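Local coordinates for protein tyrosine--tRNA ligase (Archaeoglobus fulgidus, PDB 2CYB) that probably attaches tyrosine to its cognate tRNA in two steps, first activating the amino acid with ATP and then transferring it to the acceptor end, at residues A[255-268]-A[276-288]. Numbering follows the deposited sequence.
Sequences AKYHILPRFGKIVV and GDVEYASFEELAE
Lys256 and Phe283 show how the aliphatic part of a charged side chain can cover an aromatic ring. The lysine chain runs across one ring face, its CB 3.7 Å from the Phe283 ring centroid in a CH-pi contact. With Lys256 CG anti to the backbone N (chi1 -175°), CG and CD continue over the same ring. Leu260 comes to the ring's edge, and its CD1 packs 3.4 Å from Phe283 CB. Replacing Phe283 by an alanine would probably leave the Lys256 chain without the ring it lies across and Leu252 without that neighbour. Deeper in, Leu286 CD1 bridges Ala255 CB and Ile266 CG2, linking helix packing to the strands, while Leu252 of the same chain touches both Phe283 and Leu286.

Next to this helix contact, strands 266-268 and 278-280 pair antiparallel and tie the two chain segments together. Ile266 and Tyr280 exchange backbone hydrogen bonds, as do Val268 and Val278; the bond from Val268 N to Val278 O is 2.7 Å long and almost straight. Val268 CG2 meets the Tyr280 ring in plane at its edge, 3.9 Å from CE1, and the Tyr280 hydroxyl hydrogen-bonds Asp289. Ser282 OG N-caps the second helix by accepting from Glu285 N, and the Glu285 carboxylate in turn accepts from Ala281 N. A two-stranded antiparallel beta hairpin thus joins helices 250-263 and 283-292, whose flanks pack together away from the tyrosine pocket.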
loop_
_atom_site.group_PDB
_atom_site.type_symbol
_atom_site.label_atom_id
_atom_site.label_comp_id
_atom_site.label_asym_id
_atom_site.label_seq_id
_atom_site.Cartn_x
_atom_site.Cartn_y
_atom_site.Cartn_z
ATOM N N ALA A 255 -23.785 -3.240 32.347
ATOM C CA ALA A 255 -23.535 -3.199 33.782
ATOM C C ALA A 255 -22.077 -3.581 34.058
ATOM O O ALA A 255 -21.378 -2.908 34.816
ATOM C CB ALA A 255 -24.464 -4.167 34.504
ATOM N N LYS A 256 -21.632 -4.661 33.428
ATOM C CA LYS A 256 -20.277 -5.162 33.613
ATOM C C LYS A 256 -19.154 -4.249 33.125
ATOM O O LYS A 256 -18.198 -3.987 33.859
ATOM C CB LYS A 256 -20.132 -6.529 32.936
ATOM C CG LYS A 256 -18.775 -7.201 33.163
ATOM C CD LYS A 256 -18.670 -8.513 32.391
ATOM C CE LYS A 256 -17.321 -9.190 32.600
ATOM N NZ LYS A 256 -17.087 -9.537 34.034
ATOM N N TYR A 257 -19.275 -3.749 31.899
ATOM C CA TYR A 257 -18.225 -2.925 31.305
ATOM C C TYR A 257 -18.267 -1.419 31.524
ATOM O O TYR A 257 -17.220 -0.767 31.528
ATOM C CB TYR A 257 -18.160 -3.216 29.804
ATOM C CG TYR A 257 -17.851 -4.664 29.506
ATOM C CD1 TYR A 257 -16.604 -5.208 29.823
ATOM C CD2 TYR A 257 -18.819 -5.508 28.968
ATOM C CE1 TYR A 257 -16.334 -6.557 29.622
ATOM C CE2 TYR A 257 -18.562 -6.856 28.760
ATOM C CZ TYR A 257 -17.316 -7.376 29.094
ATOM O OH TYR A 257 -17.069 -8.713 28.929
ATOM N N HIS A 258 -19.451 -0.855 31.720
ATOM C CA HIS A 258 -19.532 0.592 31.896
ATOM C C HIS A 258 -19.957 1.096 33.269
ATOM O O HIS A 258 -19.312 1.972 33.844
ATOM C CB HIS A 258 -20.473 1.194 30.839
ATOM C CG HIS A 258 -20.132 0.800 29.433
ATOM N ND1 HIS A 258 -20.644 -0.329 28.830
ATOM C CD2 HIS A 258 -19.290 1.359 28.531
ATOM C CE1 HIS A 258 -20.130 -0.450 27.617
ATOM N NE2 HIS A 258 -19.305 0.560 27.413
ATOM N N ILE A 259 -21.044 0.549 33.797
ATOM C CA ILE A 259 -21.556 1.022 35.073
ATOM C C ILE A 259 -20.737 0.660 36.307
ATOM O O ILE A 259 -20.304 1.549 37.040
ATOM C CB ILE A 259 -23.014 0.566 35.259
ATOM C CG1 ILE A 259 -23.836 1.004 34.035
ATOM C CG2 ILE A 259 -23.600 1.197 36.522
ATOM C CD1 ILE A 259 -25.213 0.359 33.939
ATOM N N LEU A 260 -20.521 -0.628 36.547
ATOM C CA LEU A 260 -19.754 -1.029 37.723
ATOM C C LEU A 260 -18.338 -0.441 37.756
ATOM O O LEU A 260 -17.889 0.034 38.801
ATOM C CB LEU A 260 -19.720 -2.555 37.836
ATOM C CG LEU A 260 -21.055 -3.118 38.341
ATOM C CD1 LEU A 260 -21.111 -4.614 38.115
ATOM C CD2 LEU A 260 -21.223 -2.774 39.822
ATOM N N PRO A 261 -17.617 -0.460 36.621
ATOM C CA PRO A 261 -16.260 0.105 36.635
ATOM C C PRO A 261 -16.252 1.597 36.944
ATOM O O PRO A 261 -15.318 2.108 37.558
ATOM C CB PRO A 261 -15.752 -0.193 35.225
ATOM C CG PRO A 261 -16.394 -1.519 34.930
ATOM C CD PRO A 261 -17.826 -1.283 35.414
ATOM N N ARG A 262 -17.301 2.295 36.527
ATOM C CA ARG A 262 -17.383 3.729 36.747
ATOM C C ARG A 262 -18.044 4.143 38.052
ATOM O O ARG A 262 -17.623 5.115 38.677
ATOM C CB ARG A 262 -18.101 4.391 35.569
ATOM C CG ARG A 262 -17.257 4.409 34.315
ATOM C CD ARG A 262 -18.034 4.820 33.085
ATOM N NE ARG A 262 -17.121 5.114 31.987
ATOM C CZ ARG A 262 -16.247 6.117 32.002
ATOM N NH1 ARG A 262 -16.173 6.921 33.056
ATOM N NH2 ARG A 262 -15.437 6.311 30.970
ATOM N N PHE A 263 -19.071 3.411 38.475
ATOM C CA PHE A 263 -19.763 3.770 39.710
ATOM C C PHE A 263 -19.369 2.993 40.958
ATOM O O PHE A 263 -19.561 3.478 42.073
ATOM C CB PHE A 263 -21.275 3.665 39.524
ATOM C CG PHE A 263 -21.835 4.667 38.556
ATOM C CD1 PHE A 263 -21.861 4.397 37.190
ATOM C CD2 PHE A 263 -22.327 5.888 39.008
ATOM C CE1 PHE A 263 -22.368 5.331 36.284
ATOM C CE2 PHE A 263 -22.839 6.832 38.108
ATOM C CZ PHE A 263 -22.856 6.549 36.744
ATOM N N GLY A 264 -18.837 1.790 40.784
ATOM C CA GLY A 264 -18.438 1.001 41.938
ATOM C C GLY A 264 -19.511 0.028 42.388
ATOM O O GLY A 264 -19.222 -1.072 42.865
ATOM N N LYS A 265 -20.762 0.438 42.233
ATOM C CA LYS A 265 -21.894 -0.390 42.611
ATOM C C LYS A 265 -23.103 0.120 41.850
ATOM O O LYS A 265 -23.094 1.239 41.339
ATOM C CB LYS A 265 -22.158 -0.285 44.117
ATOM C CG LYS A 265 -22.502 1.121 44.596
ATOM C CD LYS A 265 -21.351 2.094 44.360
ATOM C CE LYS A 265 -21.692 3.508 44.817
ATOM N NZ LYS A 265 -21.919 3.602 46.286
ATOM N N ILE A 266 -24.141 -0.699 41.765
ATOM C CA ILE A 266 -25.347 -0.273 41.074
ATOM C C ILE A 266 -26.570 -0.609 41.918
ATOM O O ILE A 266 -26.763 -1.754 42.337
ATOM C CB ILE A 266 -25.461 -0.931 39.686
ATOM C CG1 ILE A 266 -26.763 -0.492 39.007
ATOM C CG2 ILE A 266 -25.382 -2.446 39.817
ATOM C CD1 ILE A 266 -26.911 -0.999 37.581
ATOM N N VAL A 267 -27.373 0.411 42.191
ATOM C CA VAL A 267 -28.583 0.239 42.970
ATOM C C VAL A 267 -29.727 -0.048 42.004
ATOM O O VAL A 267 -29.969 0.710 41.065
ATOM C CB VAL A 267 -28.911 1.515 43.774
ATOM C CG1 VAL A 267 -30.229 1.348 44.512
ATOM C CG2 VAL A 267 -27.792 1.809 44.758
ATOM N N VAL A 268 -30.415 -1.157 42.227
ATOM C CA VAL A 268 -31.538 -1.533 41.388
ATOM C C VAL A 268 -32.808 -1.319 42.201
ATOM O O VAL A 268 -33.169 -2.149 43.038
ATOM C CB VAL A 268 -31.438 -3.006 40.969
ATOM C CG1 VAL A 268 -32.626 -3.395 40.113
ATOM C CG2 VAL A 268 -30.139 -3.233 40.213
ATOM N N GLY A 276 -37.840 -5.384 46.479
ATOM C CA GLY A 276 -37.393 -4.128 47.055
ATOM C C GLY A 276 -36.043 -3.717 46.493
ATOM O O GLY A 276 -35.390 -4.494 45.800
ATOM N N ASP A 277 -35.617 -2.496 46.792
ATOM C CA ASP A 277 -34.340 -2.005 46.295
ATOM C C ASP A 277 -33.203 -2.920 46.726
ATOM O O ASP A 277 -33.153 -3.384 47.866
ATOM C CB ASP A 277 -34.081 -0.580 46.799
ATOM C CG ASP A 277 -35.189 0.381 46.415
ATOM O OD1 ASP A 277 -36.007 0.029 45.536
ATOM O OD2 ASP A 277 -35.240 1.491 46.983
ATOM N N VAL A 278 -32.298 -3.196 45.797
ATOM C CA VAL A 278 -31.155 -4.045 46.083
ATOM C C VAL A 278 -29.930 -3.374 45.486
ATOM O O VAL A 278 -30.021 -2.700 44.457
ATOM C CB VAL A 278 -31.335 -5.450 45.467
ATOM C CG1 VAL A 278 -31.556 -5.341 43.960
ATOM C CG2 VAL A 278 -30.123 -6.311 45.778
ATOM N N GLU A 279 -28.788 -3.544 46.142
ATOM C CA GLU A 279 -27.549 -2.949 45.667
ATOM C C GLU A 279 -26.521 -4.034 45.371
ATOM O O GLU A 279 -26.380 -5.001 46.127
ATOM C CB GLU A 279 -26.994 -1.980 46.715
ATOM C CG GLU A 279 -25.737 -1.240 46.286
ATOM C CD GLU A 279 -25.208 -0.316 47.371
ATOM O OE1 GLU A 279 -24.840 -0.820 48.454
ATOM O OE2 GLU A 279 -25.159 0.913 47.144
ATOM N N TYR A 280 -25.810 -3.879 44.259
ATOM C CA TYR A 280 -24.788 -4.843 43.890
ATOM C C TYR A 280 -23.437 -4.154 43.870
ATOM O O TYR A 280 -23.252 -3.147 43.182
ATOM C CB TYR A 280 -25.094 -5.456 42.526
ATOM C CG TYR A 280 -26.385 -6.239 42.518
ATOM C CD1 TYR A 280 -27.571 -5.663 42.062
ATOM C CD2 TYR A 280 -26.422 -7.555 42.980
ATOM C CE1 TYR A 280 -28.768 -6.376 42.068
ATOM C CE2 TYR A 280 -27.613 -8.280 42.990
ATOM C CZ TYR A 280 -28.782 -7.682 42.532
ATOM O OH TYR A 280 -29.960 -8.388 42.541
ATOM N N ALA A 281 -22.502 -4.700 44.640
ATOM C CA ALA A 281 -21.163 -4.137 44.740
ATOM C C ALA A 281 -20.191 -4.762 43.749
ATOM O O ALA A 281 -19.057 -4.307 43.619
ATOM C CB ALA A 281 -20.641 -4.305 46.166
ATOM N N SER A 282 -20.622 -5.811 43.061
ATOM C CA SER A 282 -19.764 -6.464 42.080
ATOM C C SER A 282 -20.633 -7.075 40.997
ATOM O O SER A 282 -21.814 -7.338 41.215
ATOM C CB SER A 282 -18.924 -7.561 42.737
ATOM O OG SER A 282 -19.724 -8.691 43.034
ATOM N N PHE A 283 -20.049 -7.307 39.829
ATOM C CA PHE A 283 -20.805 -7.884 38.735
ATOM C C PHE A 283 -21.139 -9.334 39.016
ATOM O O PHE A 283 -22.209 -9.811 38.653
ATOM C CB PHE A 283 -20.029 -7.788 37.414
ATOM C CG PHE A 283 -20.729 -8.458 36.272
ATOM C CD1 PHE A 283 -20.366 -9.735 35.870
ATOM C CD2 PHE A 283 -21.807 -7.840 35.647
ATOM C CE1 PHE A 283 -21.070 -10.395 34.864
ATOM C CE2 PHE A 283 -22.516 -8.493 34.641
ATOM C CZ PHE A 283 -22.145 -9.773 34.251
ATOM N N GLU A 284 -20.223 -10.041 39.666
ATOM C CA GLU A 284 -20.473 -11.441 39.964
ATOM C C GLU A 284 -21.710 -11.595 40.854
ATOM O O GLU A 284 -22.451 -12.563 40.722
ATOM C CB GLU A 284 -19.254 -12.071 40.637
ATOM C CG GLU A 284 -19.261 -13.593 40.599
ATOM C CD GLU A 284 -19.501 -14.143 39.197
ATOM O OE1 GLU A 284 -20.643 -14.037 38.701
ATOM O OE2 GLU A 284 -18.547 -14.676 38.590
ATOM N N GLU A 285 -21.930 -10.637 41.747
ATOM C CA GLU A 285 -23.093 -10.674 42.637
ATOM C C GLU A 285 -24.358 -10.447 41.808
ATOM O O GLU A 285 -25.362 -11.140 41.970
ATOM C CB GLU A 285 -22.994 -9.573 43.700
ATOM C CG GLU A 285 -21.861 -9.742 44.702
ATOM C CD GLU A 285 -21.724 -8.549 45.634
ATOM O OE1 GLU A 285 -20.820 -8.567 46.495
ATOM O OE2 GLU A 285 -22.520 -7.591 45.507
ATOM N N LEU A 286 -24.290 -9.462 40.919
ATOM C CA LEU A 286 -25.406 -9.122 40.047
ATOM C C LEU A 286 -25.703 -10.306 39.138
ATOM O O LEU A 286 -26.841 -10.763 39.051
ATOM C CB LEU A 286 -25.048 -7.881 39.219
ATOM C CG LEU A 286 -26.101 -7.208 38.334
ATOM C CD1 LEU A 286 -25.528 -5.919 37.768
ATOM C CD2 LEU A 286 -26.518 -8.127 37.209
ATOM N N ALA A 287 -24.672 -10.818 38.473
ATOM C CA ALA A 287 -24.845 -11.951 37.572
ATOM C C ALA A 287 -25.429 -13.151 38.301
ATOM O O ALA A 287 -26.300 -13.846 37.776
ATOM C CB ALA A 287 -23.507 -12.327 36.937
ATOM N N GLU A 288 -24.943 -13.392 39.513
ATOM C CA GLU A 288 -25.419 -14.513 40.314
ATOM C C GLU A 288 -26.925 -14.405 40.545
ATOM O O GLU A 288 -27.654 -15.385 40.395
ATOM C CB GLU A 288 -24.687 -14.545 41.657
ATOM C CG GLU A 288 -24.066 -15.896 42.002
ATOM C CD GLU A 288 -22.884 -16.253 41.109
ATOM O OE1 GLU A 288 -23.069 -16.355 39.878
ATOM O OE2 GLU A 288 -21.767 -16.435 41.645
#